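Local coordinates for fucolectin-related protein (Streptococcus pneumoniae, PDB 2WMF), which probably hydrolyses host blood-group carbohydrate antigens, as a family 98 glycoside hydrolase of a fucose-utilising pathogen, at residues Ile113-Val118 with Tyr140-Gly145; His182-Trp187 with Ile216-Gly221; Ser430-Asn435 with Tyr467-Glu472. All coordinates share one frame; numbering follows the deposited sequence.

Contact 1: Ile113-Val118 with Tyr140-Gly145; sequences IPVFLV and YSVLKG
Val-115 and Val-142 make the first bond between two neighbouring elements of the (beta/alpha)8 barrel. Val-142 lies in the turn that leads into strand 143-149, and its O accepts from Val-115 N (3.0 Å). Two more backbone hydrogen bonds join the segments. Lys-144 N donates to Val-115 O (2.8 Å), and Leu-117 N donates to Gly-145 O (3.2 Å). Val-115 thus gives and takes on one edge, as expected of a parallel ladder. The axes of the short segments 115-118 and 143-145 lie 57° apart.

Val-142 O carries a second bond, from Lys-144 NZ at 3.2 Å. The two donors reach it from opposite faces of its carbonyl plane, the amine well above the plane. The lysine chain folds back to do this, bent at chi2 (-60°) and again at chi4 (-55°). Its ammonium end comes to lie on Pro-114, with NZ 3.3 Å from Pro-114 CB.

The same lysine makes the CH-pi contact. Its CB sits over one face of the Phe-116 ring, 3.9 Å from the centroid and offset toward the rim. Gly-145 runs close beside the CD1 and CE1 atoms of that ring. Gly-145 N is buried here with no partner.

In the apolar packing, Leu-143 CD1 meets the branch point CG of Leu-117 at 3.8 Å, the two side chains crossing at about a right angle. Separately, Val-142 CB rests against the carbonyl oxygen Ile-113 O, 3.3 Å away.

The segments belong to the beta-alpha-beta unit of strand 115-121, helix 130-139 and strand 143-149. Strand 74-79 pairs with the other edge of strand 115-121. Helix 95-111 covers Val-115 and Leu-117, while Phe-116 packs on Ala-75 and Leu-147.

Contact 2: His182-Trp187 with Ile216-Gly221; sequences HEKWFW and IRDDAG
Asp-218 and Lys-184 bury the most surface here, and they grip each other twice. Lys-184 N donates to Asp-218 OD2 at 2.9 Å, nearly straight at 169°, on the anti side of the carboxylate but tilted out of its plane. Lys-184 NZ forms a salt bridge with OD1 of Asp-218 at 3.2 Å, from above the carboxylate plane. The lysine chain is extended beyond CG and runs across the carboxylate. Its CE ends 3.6 Å from Gly-221 CA. NZ has a further salt bridge to Glu-361, which also accepts from Gly-221 N.

Two waters add to the hold on Asp-218 OD2. One donates to OD2 and to Glu-183 OE1 and accepts from Arg-217 NE. The other donates to OD2 and accepts from Trp-185 N. Glu-183 OE1 lies nearly in the indole plane and accepts from Trp-185 NE1.

His-182 is next in buried surface. Its CE1 edge faces two oxygens, Arg-217 O and Asp-219 OD1, each 3.0 Å from CE1. The ring and the Asp-219 carboxylate are turned 82° apart.

The segments join the start of helix 184-192 to that of helix 219-231 in the barrel domain. Lys-184 N is one of the first amides of its helix. The Asp-218 carboxylate therefore probably gains from the helix N-terminus as well as from the ammonium group, both favouring its charged form.

Contact 3: Ser430-Asn435 with Tyr467-Glu472; sequences SWYIYN and YAVVKE
Tyr-432 and Val-469 face each other on neighbouring strands of an antiparallel beta-sheet in the C-terminal part of the chain. Val-469 CG1 lies over one face of the Tyr-432 ring, 3.7 Å from its centroid and offset toward the rim, a CH-pi contact. CG2 touches the same ring at CE1 and CD1. With CG1 anti to the backbone N (chi1 -173°), both methyls can reach the ring.

On the other side of the sheet, Ile-433 CD1 bridges two residues of the partner strand. It is 4.1 Å from Ala-468 CB and 4.0 Å from Val-470 CG2. Trp-431 lies on this side too.

The ladder beneath holds these side chains in register. Trp-431 N donates to Val-470 O (2.8 Å), and Val-470 N returns a bond to Trp-431 O. Ala-468 N donates to Ile-433 O (2.9 Å), and Ile-433 N to Ala-468 O. Tyr-432 and Val-469 form the non-hydrogen-bonded pair between them.

Further out, strands 423-427 and 477-482 flank the pair. Tyr-434 and Tyr-467 pack on helix 272-283. Tyr-432 OH bonds to His-319 NE2 and Tyr-434 OH to Asn-281 OD1, so the tyrosine side of the sheet lies against the barrel domain. Ile-433, Ala-468 and Val-470 pack on strand 457-462 of a second sheet. Where Tyr-434 and Tyr-467 pair, their CB atoms stand 3.9 Å apart.

How the contacts relate
All three contacts are largely buried, but they hold different elements. Contacts 1 and 2 both belong to the barrel domain, with nearest atoms about 13 Å apart. Contact 1 joins two barrel strands by a parallel ladder; contact 2 joins the starts of two helices by side-chain charge and bridging water. Contact 3 lies in the C-terminal sheet, where an antiparallel ladder carries mainly apolar and aromatic packing. Its nearest atoms are about 10 Å from contact 2, and contact 1 is on the opposite side of the chain's centre. Contact 2 reaches the surface at Arg-217, which is exposed, whereas no touching residue of contacts 1 and 3 is.

Contact 1: Ile113-Val118 with Tyr140-Gly145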
loop_
_atom_site.group_PDB
_atom_site.type_symbol
_atom_site.label_atom_id
_atom_site.label_comp_id
_atom_site.label_asym_id
_atom_site.label_seq_id
_atom_site.Cartn_x
_atom_site.Cartn_y
_atom_site.Cartn_z
ATOM N N ILE A 113 14.504 16.488 -10.353
ATOM C CA ILE A 113 13.846 15.268 -9.811
ATOM C C ILE A 113 13.213 15.602 -8.456
ATOM O O ILE A 113 13.939 16.007 -7.555
ATOM C CB ILE A 113 14.860 14.158 -9.578
ATOM C CG1 ILE A 113 15.488 13.728 -10.911
ATOM C CG2 ILE A 113 14.188 12.927 -8.827
ATOM C CD1 ILE A 113 16.688 12.817 -10.739
ATOM N N PRO A 114 11.888 15.398 -8.295
ATOM C CA PRO A 114 11.241 15.682 -6.989
ATOM C C PRO A 114 11.684 14.670 -5.921
ATOM O O PRO A 114 11.664 13.466 -6.180
ATOM C CB PRO A 114 9.742 15.563 -7.290
ATOM C CG PRO A 114 9.639 14.674 -8.464
ATOM C CD PRO A 114 10.907 14.914 -9.294
ATOM N N VAL A 115 12.099 15.169 -4.767
ATOM C CA VAL A 115 12.563 14.327 -3.696
ATOM C C VAL A 115 11.948 14.641 -2.334
ATOM O O VAL A 115 11.517 15.767 -2.060
ATOM C CB VAL A 115 14.112 14.343 -3.593
ATOM C CG1 VAL A 115 14.777 13.824 -4.891
ATOM C CG2 VAL A 115 14.630 15.755 -3.192
ATOM N N PHE A 116 11.915 13.596 -1.485
ATOM C CA PHE A 116 11.609 13.697 -0.061
ATOM C C PHE A 116 12.783 13.092 0.729
ATOM O O PHE A 116 13.298 12.081 0.323
ATOM C CB PHE A 116 10.357 12.842 0.266
ATOM C CG PHE A 116 9.058 13.439 -0.225
ATOM C CD1 PHE A 116 8.198 14.060 0.647
ATOM C CD2 PHE A 116 8.691 13.314 -1.560
ATOM C CE1 PHE A 116 6.980 14.595 0.202
ATOM C CE2 PHE A 116 7.463 13.856 -2.033
ATOM C CZ PHE A 116 6.633 14.513 -1.141
ATOM N N LEU A 117 13.164 13.732 1.834
ATOM C CA LEU A 117 14.262 13.287 2.692
ATOM C C LEU A 117 13.701 12.570 3.912
ATOM O O LEU A 117 12.790 13.069 4.549
ATOM C CB LEU A 117 15.101 14.455 3.204
ATOM C CG LEU A 117 15.688 15.455 2.217
ATOM C CD1 LEU A 117 16.494 16.509 3.006
ATOM C CD2 LEU A 117 16.504 14.705 1.188
ATOM N N VAL A 118 14.258 11.406 4.235
ATOM C CA VAL A 118 13.959 10.731 5.508
ATOM C C VAL A 118 14.831 11.393 6.570
ATOM O O VAL A 118 16.061 11.257 6.527
ATOM C CB VAL A 118 14.258 9.227 5.476
ATOM C CG1 VAL A 118 13.929 8.611 6.839
ATOM C CG2 VAL A 118 13.494 8.506 4.308
ATOM N N TYR A 140 16.024 24.774 -2.416
ATOM C CA TYR A 140 15.781 23.693 -3.356
ATOM C C TYR A 140 14.286 23.545 -3.684
ATOM O O TYR A 140 13.506 23.026 -2.861
ATOM C CB TYR A 140 16.311 22.375 -2.771
ATOM C CG TYR A 140 17.811 22.358 -2.568
ATOM C CD1 TYR A 140 18.674 22.321 -3.680
ATOM C CD2 TYR A 140 18.376 22.481 -1.295
ATOM C CE1 TYR A 140 20.036 22.329 -3.523
ATOM C CE2 TYR A 140 19.775 22.496 -1.125
ATOM C CZ TYR A 140 20.587 22.432 -2.266
ATOM O OH TYR A 140 21.945 22.441 -2.127
ATOM N N SER A 141 13.903 23.943 -4.896
ATOM C CA SER A 141 12.528 23.762 -5.355
ATOM C C SER A 141 12.157 22.260 -5.491
ATOM O O SER A 141 10.985 21.909 -5.421
ATOM C CB SER A 141 12.280 24.494 -6.697
ATOM O OG SER A 141 13.041 23.957 -7.742
ATOM N N VAL A 142 13.159 21.412 -5.722
ATOM C CA VAL A 142 12.898 19.942 -5.834
ATOM C C VAL A 142 12.584 19.285 -4.481
ATOM O O VAL A 142 12.107 18.156 -4.463
ATOM C CB VAL A 142 14.046 19.147 -6.514
ATOM C CG1 VAL A 142 14.237 19.586 -7.980
ATOM C CG2 VAL A 142 15.317 19.231 -5.731
ATOM N N LEU A 143 12.863 19.959 -3.374
ATOM C CA LEU A 143 12.609 19.377 -2.053
ATOM C C LEU A 143 11.110 19.496 -1.761
ATOM O O LEU A 143 10.621 20.560 -1.459
ATOM C CB LEU A 143 13.449 20.042 -0.972
ATOM C CG LEU A 143 13.252 19.497 0.453
ATOM C CD1 LEU A 143 13.454 17.943 0.486
ATOM C CD2 LEU A 143 14.112 20.220 1.527
ATOM N N LYS A 144 10.412 18.361 -1.798
ATOM C CA LYS A 144 8.961 18.318 -1.685
ATOM C C LYS A 144 8.455 18.016 -0.288
ATOM O O LYS A 144 7.280 18.228 -0.001
ATOM C CB LYS A 144 8.358 17.295 -2.686
ATOM C CG LYS A 144 8.765 17.533 -4.143
ATOM C CD LYS A 144 8.295 18.931 -4.579
ATOM C CE LYS A 144 8.376 19.100 -6.060
ATOM N NZ LYS A 144 9.681 18.799 -6.452
ATOM N N GLY A 145 9.339 17.615 0.612
ATOM C CA GLY A 145 8.939 17.260 1.964
ATOM C C GLY A 145 9.904 16.303 2.614
ATOM O O GLY A 145 11.015 16.057 2.120
#

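Contact 2: His182-Trp187 with Ile216-Gly221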
loop_
_atom_site.group_PDB
_atom_site.type_symbol
_atom_site.label_atom_id
_atom_site.label_comp_id
_atom_site.label_asym_id
_atom_site.label_seq_id
_atom_site.Cartn_x
_atom_site.Cartn_y
_atom_site.Cartn_z
ATOM N N HIS A 182 3.009 2.140 12.596
ATOM C CA HIS A 182 2.121 0.991 12.695
ATOM C C HIS A 182 1.743 0.698 14.138
ATOM O O HIS A 182 2.468 1.091 15.065
ATOM C CB HIS A 182 2.791 -0.234 12.067
ATOM C CG HIS A 182 1.838 -1.119 11.361
ATOM N ND1 HIS A 182 1.455 -2.367 11.799
ATOM C CD2 HIS A 182 1.118 -0.876 10.244
ATOM C CE1 HIS A 182 0.581 -2.874 10.949
ATOM N NE2 HIS A 182 0.347 -1.980 10.007
ATOM N N GLU A 183 0.640 -0.040 14.270
ATOM C CA GLU A 183 0.071 -0.598 15.489
ATOM C C GLU A 183 -0.939 0.305 16.127
ATOM O O GLU A 183 -0.776 1.519 16.136
ATOM C CB GLU A 183 1.176 -1.080 16.461
ATOM C CG GLU A 183 2.117 -2.152 15.797
ATOM C CD GLU A 183 3.147 -2.764 16.753
ATOM O OE1 GLU A 183 2.896 -2.803 17.973
ATOM O OE2 GLU A 183 4.169 -3.258 16.261
ATOM N N LYS A 184 -1.966 -0.298 16.703
ATOM C CA LYS A 184 -3.089 0.450 17.257
ATOM C C LYS A 184 -2.640 1.338 18.429
ATOM O O LYS A 184 -2.911 2.533 18.452
ATOM C CB LYS A 184 -4.192 -0.491 17.740
ATOM C CG LYS A 184 -4.826 -1.393 16.640
ATOM C CD LYS A 184 -5.461 -2.655 17.227
ATOM C CE LYS A 184 -5.780 -3.718 16.197
ATOM N NZ LYS A 184 -5.827 -5.138 16.752
ATOM N N TRP A 185 -1.986 0.744 19.432
ATOM C CA TRP A 185 -1.559 1.514 20.633
ATOM C C TRP A 185 -0.657 2.687 20.207
ATOM O O TRP A 185 -0.719 3.768 20.796
ATOM C CB TRP A 185 -0.836 0.580 21.634
ATOM C CG TRP A 185 0.503 0.184 21.143
ATOM C CD1 TRP A 185 0.809 -0.872 20.296
ATOM C CD2 TRP A 185 1.732 0.883 21.359
ATOM N NE1 TRP A 185 2.158 -0.838 19.974
ATOM C CE2 TRP A 185 2.742 0.218 20.618
ATOM C CE3 TRP A 185 2.092 2.018 22.112
ATOM C CZ2 TRP A 185 4.057 0.640 20.632
ATOM C CZ3 TRP A 185 3.422 2.446 22.092
ATOM C CH2 TRP A 185 4.362 1.779 21.337
ATOM N N PHE A 186 0.169 2.471 19.179
ATOM C CA PHE A 186 1.158 3.439 18.749
ATOM C C PHE A 186 0.448 4.681 18.184
ATOM O O PHE A 186 0.685 5.815 18.593
ATOM C CB PHE A 186 2.137 2.833 17.717
ATOM C CG PHE A 186 3.170 3.815 17.263
ATOM C CD1 PHE A 186 4.360 3.960 17.942
ATOM C CD2 PHE A 186 2.902 4.665 16.198
ATOM C CE1 PHE A 186 5.300 4.912 17.595
ATOM C CE2 PHE A 186 3.850 5.652 15.818
ATOM C CZ PHE A 186 5.048 5.786 16.546
ATOM N N TRP A 187 -0.409 4.462 17.200
ATOM C CA TRP A 187 -1.119 5.579 16.603
ATOM C C TRP A 187 -2.054 6.250 17.615
ATOM O O TRP A 187 -2.253 7.499 17.563
ATOM C CB TRP A 187 -1.863 5.151 15.316
ATOM C CG TRP A 187 -0.968 5.032 14.141
ATOM C CD1 TRP A 187 -0.732 3.919 13.401
ATOM C CD2 TRP A 187 -0.218 6.087 13.507
ATOM N NE1 TRP A 187 0.137 4.195 12.375
ATOM C CE2 TRP A 187 0.483 5.516 12.426
ATOM C CE3 TRP A 187 -0.049 7.452 13.767
ATOM C CZ2 TRP A 187 1.323 6.269 11.577
ATOM C CZ3 TRP A 187 0.822 8.188 12.966
ATOM C CH2 TRP A 187 1.482 7.602 11.870
ATOM N N ILE A 216 3.977 -7.246 11.505
ATOM C CA ILE A 216 3.069 -8.390 11.446
ATOM C C ILE A 216 2.133 -8.462 12.631
ATOM O O ILE A 216 1.967 -9.512 13.289
ATOM C CB ILE A 216 3.795 -9.748 11.136
ATOM C CG1 ILE A 216 4.870 -10.114 12.148
ATOM C CG2 ILE A 216 4.379 -9.730 9.741
ATOM C CD1 ILE A 216 5.295 -11.576 12.020
ATOM N N ARG A 217 1.498 -7.326 12.885
ATOM C CA ARG A 217 0.481 -7.177 13.953
ATOM C C ARG A 217 -0.410 -5.997 13.566
ATOM O O ARG A 217 0.034 -5.059 12.864
ATOM C CB ARG A 217 1.100 -6.805 15.299
ATOM C CG ARG A 217 2.143 -7.666 15.866
ATOM C CD ARG A 217 2.592 -6.992 17.184
ATOM N NE ARG A 217 1.457 -6.879 18.100
ATOM C CZ ARG A 217 0.951 -7.882 18.817
ATOM N NH1 ARG A 217 1.504 -9.107 18.775
ATOM N NH2 ARG A 217 -0.112 -7.658 19.578
ATOM N N ASP A 218 -1.650 -6.056 14.001
ATOM C CA ASP A 218 -2.540 -4.920 13.943
ATOM C C ASP A 218 -2.789 -4.392 12.551
ATOM O O ASP A 218 -3.065 -3.196 12.396
ATOM C CB ASP A 218 -2.017 -3.758 14.818
ATOM C CG ASP A 218 -2.132 -4.029 16.298
ATOM O OD1 ASP A 218 -2.672 -5.090 16.706
ATOM O OD2 ASP A 218 -1.686 -3.165 17.094
ATOM N N ASP A 219 -2.760 -5.241 11.514
ATOM C CA ASP A 219 -2.935 -4.712 10.143
ATOM C C ASP A 219 -4.319 -4.062 9.908
ATOM O O ASP A 219 -4.418 -3.001 9.264
ATOM C CB ASP A 219 -2.650 -5.775 9.073
ATOM C CG ASP A 219 -1.154 -6.077 8.920
ATOM O OD1 ASP A 219 -0.323 -5.455 9.621
ATOM O OD2 ASP A 219 -0.812 -6.907 8.044
ATOM N N ALA A 220 -5.381 -4.707 10.407
ATOM C CA ALA A 220 -6.762 -4.213 10.194
ATOM C C ALA A 220 -6.976 -2.954 11.080
ATOM O O ALA A 220 -7.463 -1.879 10.603
ATOM C CB ALA A 220 -7.798 -5.317 10.502
ATOM N N GLY A 221 -6.576 -3.036 12.344
ATOM C CA GLY A 221 -6.723 -1.906 13.233
ATOM C C GLY A 221 -5.967 -0.671 12.749
ATOM O O GLY A 221 -6.430 0.467 12.918
HETATM O O HOH W 1 -2.331 -1.875 7.958
HETATM O O HOH W 2 0.539 -4.159 18.547
HETATM O O HOH W 3 -2.109 -2.240 19.666
#

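Contact 3: Ser430-Asn435 with Tyr467-Glu472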
loop_
_atom_site.group_PDB
_atom_site.type_symbol
_atom_site.label_atom_id
_atom_site.label_comp_id
_atom_site.label_asym_id
_atom_site.label_seq_id
_atom_site.Cartn_x
_atom_site.Cartn_y
_atom_site.Cartn_z
ATOM N N SER A 430 -18.110 -0.243 -9.300
ATOM C CA SER A 430 -17.127 -1.297 -9.521
ATOM C C SER A 430 -17.087 -2.351 -8.396
ATOM O O SER A 430 -17.463 -2.066 -7.246
ATOM C CB SER A 430 -15.729 -0.722 -9.638
ATOM O OG SER A 430 -15.620 0.225 -10.668
ATOM N N TRP A 431 -16.606 -3.541 -8.758
ATOM C CA TRP A 431 -16.214 -4.562 -7.822
ATOM C C TRP A 431 -14.695 -4.642 -7.799
ATOM O O TRP A 431 -14.055 -4.720 -8.853
ATOM C CB TRP A 431 -16.742 -5.948 -8.258
ATOM C CG TRP A 431 -18.201 -6.208 -7.997
ATOM C CD1 TRP A 431 -19.217 -6.377 -8.951
ATOM C CD2 TRP A 431 -18.789 -6.455 -6.735
ATOM N NE1 TRP A 431 -20.409 -6.679 -8.321
ATOM C CE2 TRP A 431 -20.181 -6.775 -6.962
ATOM C CE3 TRP A 431 -18.291 -6.484 -5.436
ATOM C CZ2 TRP A 431 -21.037 -7.105 -5.936
ATOM C CZ3 TRP A 431 -19.167 -6.834 -4.412
ATOM C CH2 TRP A 431 -20.526 -7.109 -4.669
ATOM N N TYR A 432 -14.136 -4.673 -6.587
ATOM C CA TYR A 432 -12.704 -4.880 -6.330
ATOM C C TYR A 432 -12.576 -6.262 -5.632
ATOM O O TYR A 432 -13.213 -6.506 -4.601
ATOM C CB TYR A 432 -12.114 -3.758 -5.454
ATOM C CG TYR A 432 -11.871 -2.523 -6.274
ATOM C CD1 TYR A 432 -10.620 -2.305 -6.834
ATOM C CD2 TYR A 432 -12.911 -1.660 -6.625
ATOM C CE1 TYR A 432 -10.381 -1.255 -7.704
ATOM C CE2 TYR A 432 -12.692 -0.567 -7.513
ATOM C CZ TYR A 432 -11.439 -0.361 -8.055
ATOM O OH TYR A 432 -11.222 0.687 -8.937
ATOM N N ILE A 433 -11.759 -7.142 -6.205
ATOM C CA ILE A 433 -11.788 -8.564 -5.897
ATOM C C ILE A 433 -10.364 -9.120 -5.746
ATOM O O ILE A 433 -9.467 -8.758 -6.512
ATOM C CB ILE A 433 -12.455 -9.339 -7.061
ATOM C CG1 ILE A 433 -13.857 -8.796 -7.347
ATOM C CG2 ILE A 433 -12.460 -10.826 -6.818
ATOM C CD1 ILE A 433 -14.115 -8.637 -8.815
ATOM N N TYR A 434 -10.179 -10.041 -4.808
ATOM C CA TYR A 434 -8.978 -10.875 -4.775
ATOM C C TYR A 434 -9.173 -12.182 -4.017
ATOM O O TYR A 434 -10.099 -12.353 -3.238
ATOM C CB TYR A 434 -7.739 -10.124 -4.298
ATOM C CG TYR A 434 -7.708 -9.433 -2.943
ATOM C CD1 TYR A 434 -7.839 -10.155 -1.747
ATOM C CD2 TYR A 434 -7.495 -8.034 -2.835
ATOM C CE1 TYR A 434 -7.804 -9.517 -0.510
ATOM C CE2 TYR A 434 -7.408 -7.402 -1.602
ATOM C CZ TYR A 434 -7.547 -8.133 -0.428
ATOM O OH TYR A 434 -7.427 -7.522 0.800
ATOM N N ASN A 435 -8.218 -13.094 -4.260
ATOM C CA ASN A 435 -8.095 -14.312 -3.483
ATOM C C ASN A 435 -7.307 -13.924 -2.211
ATOM O O ASN A 435 -6.220 -13.353 -2.323
ATOM C CB ASN A 435 -7.342 -15.367 -4.300
ATOM C CG ASN A 435 -7.130 -16.683 -3.539
ATOM O OD1 ASN A 435 -6.768 -16.672 -2.354
ATOM N ND2 ASN A 435 -7.426 -17.817 -4.210
ATOM N N TYR A 467 -5.875 -10.720 -8.442
ATOM C CA TYR A 467 -6.849 -9.686 -8.197
ATOM C C TYR A 467 -7.591 -9.347 -9.506
ATOM O O TYR A 467 -7.130 -9.647 -10.630
ATOM C CB TYR A 467 -6.270 -8.468 -7.495
ATOM C CG TYR A 467 -5.409 -7.522 -8.346
ATOM C CD1 TYR A 467 -5.993 -6.577 -9.191
ATOM C CD2 TYR A 467 -4.018 -7.588 -8.335
ATOM C CE1 TYR A 467 -5.207 -5.685 -9.952
ATOM C CE2 TYR A 467 -3.226 -6.695 -9.080
ATOM C CZ TYR A 467 -3.820 -5.741 -9.900
ATOM O OH TYR A 467 -3.032 -4.842 -10.625
ATOM N N ALA A 468 -8.765 -8.736 -9.305
ATOM C CA ALA A 468 -9.620 -8.313 -10.416
ATOM C C ALA A 468 -10.332 -7.036 -10.052
ATOM O O ALA A 468 -10.642 -6.792 -8.857
ATOM C CB ALA A 468 -10.632 -9.421 -10.789
ATOM N N VAL A 469 -10.610 -6.226 -11.086
ATOM C CA VAL A 469 -11.459 -5.065 -10.938
ATOM C C VAL A 469 -12.472 -5.125 -12.059
ATOM O O VAL A 469 -12.100 -5.257 -13.239
ATOM C CB VAL A 469 -10.693 -3.717 -11.007
ATOM C CG1 VAL A 469 -11.656 -2.526 -10.660
ATOM C CG2 VAL A 469 -9.473 -3.702 -10.079
ATOM N N VAL A 470 -13.733 -5.008 -11.696
ATOM C CA VAL A 470 -14.799 -5.014 -12.707
ATOM C C VAL A 470 -15.578 -3.702 -12.597
ATOM O O VAL A 470 -16.206 -3.426 -11.559
ATOM C CB VAL A 470 -15.787 -6.231 -12.526
ATOM C CG1 VAL A 470 -16.963 -6.160 -13.548
ATOM C CG2 VAL A 470 -15.054 -7.589 -12.559
ATOM N N LYS A 471 -15.515 -2.893 -13.648
ATOM C CA LYS A 471 -16.255 -1.638 -13.699
ATOM C C LYS A 471 -17.489 -1.763 -14.604
ATOM O O LYS A 471 -17.385 -2.210 -15.764
ATOM C CB LYS A 471 -15.357 -0.513 -14.226
ATOM C CG LYS A 471 -16.054 0.846 -14.253
ATOM C CD LYS A 471 -15.139 2.011 -14.678
ATOM C CE LYS A 471 -14.752 2.845 -13.477
ATOM N NZ LYS A 471 -13.823 4.010 -13.871
ATOM N N GLU A 472 -18.639 -1.352 -14.069
ATOM C CA GLU A 472 -19.879 -1.331 -14.841
ATOM C C GLU A 472 -20.098 0.060 -15.413
ATOM O O GLU A 472 -20.440 0.996 -14.689
ATOM C CB GLU A 472 -21.056 -1.733 -13.969
ATOM C CG GLU A 472 -20.891 -3.113 -13.315
ATOM C CD GLU A 472 -22.207 -3.606 -12.698
ATOM O OE1 GLU A 472 -23.108 -3.938 -13.493
ATOM O OE2 GLU A 472 -22.355 -3.668 -11.449
#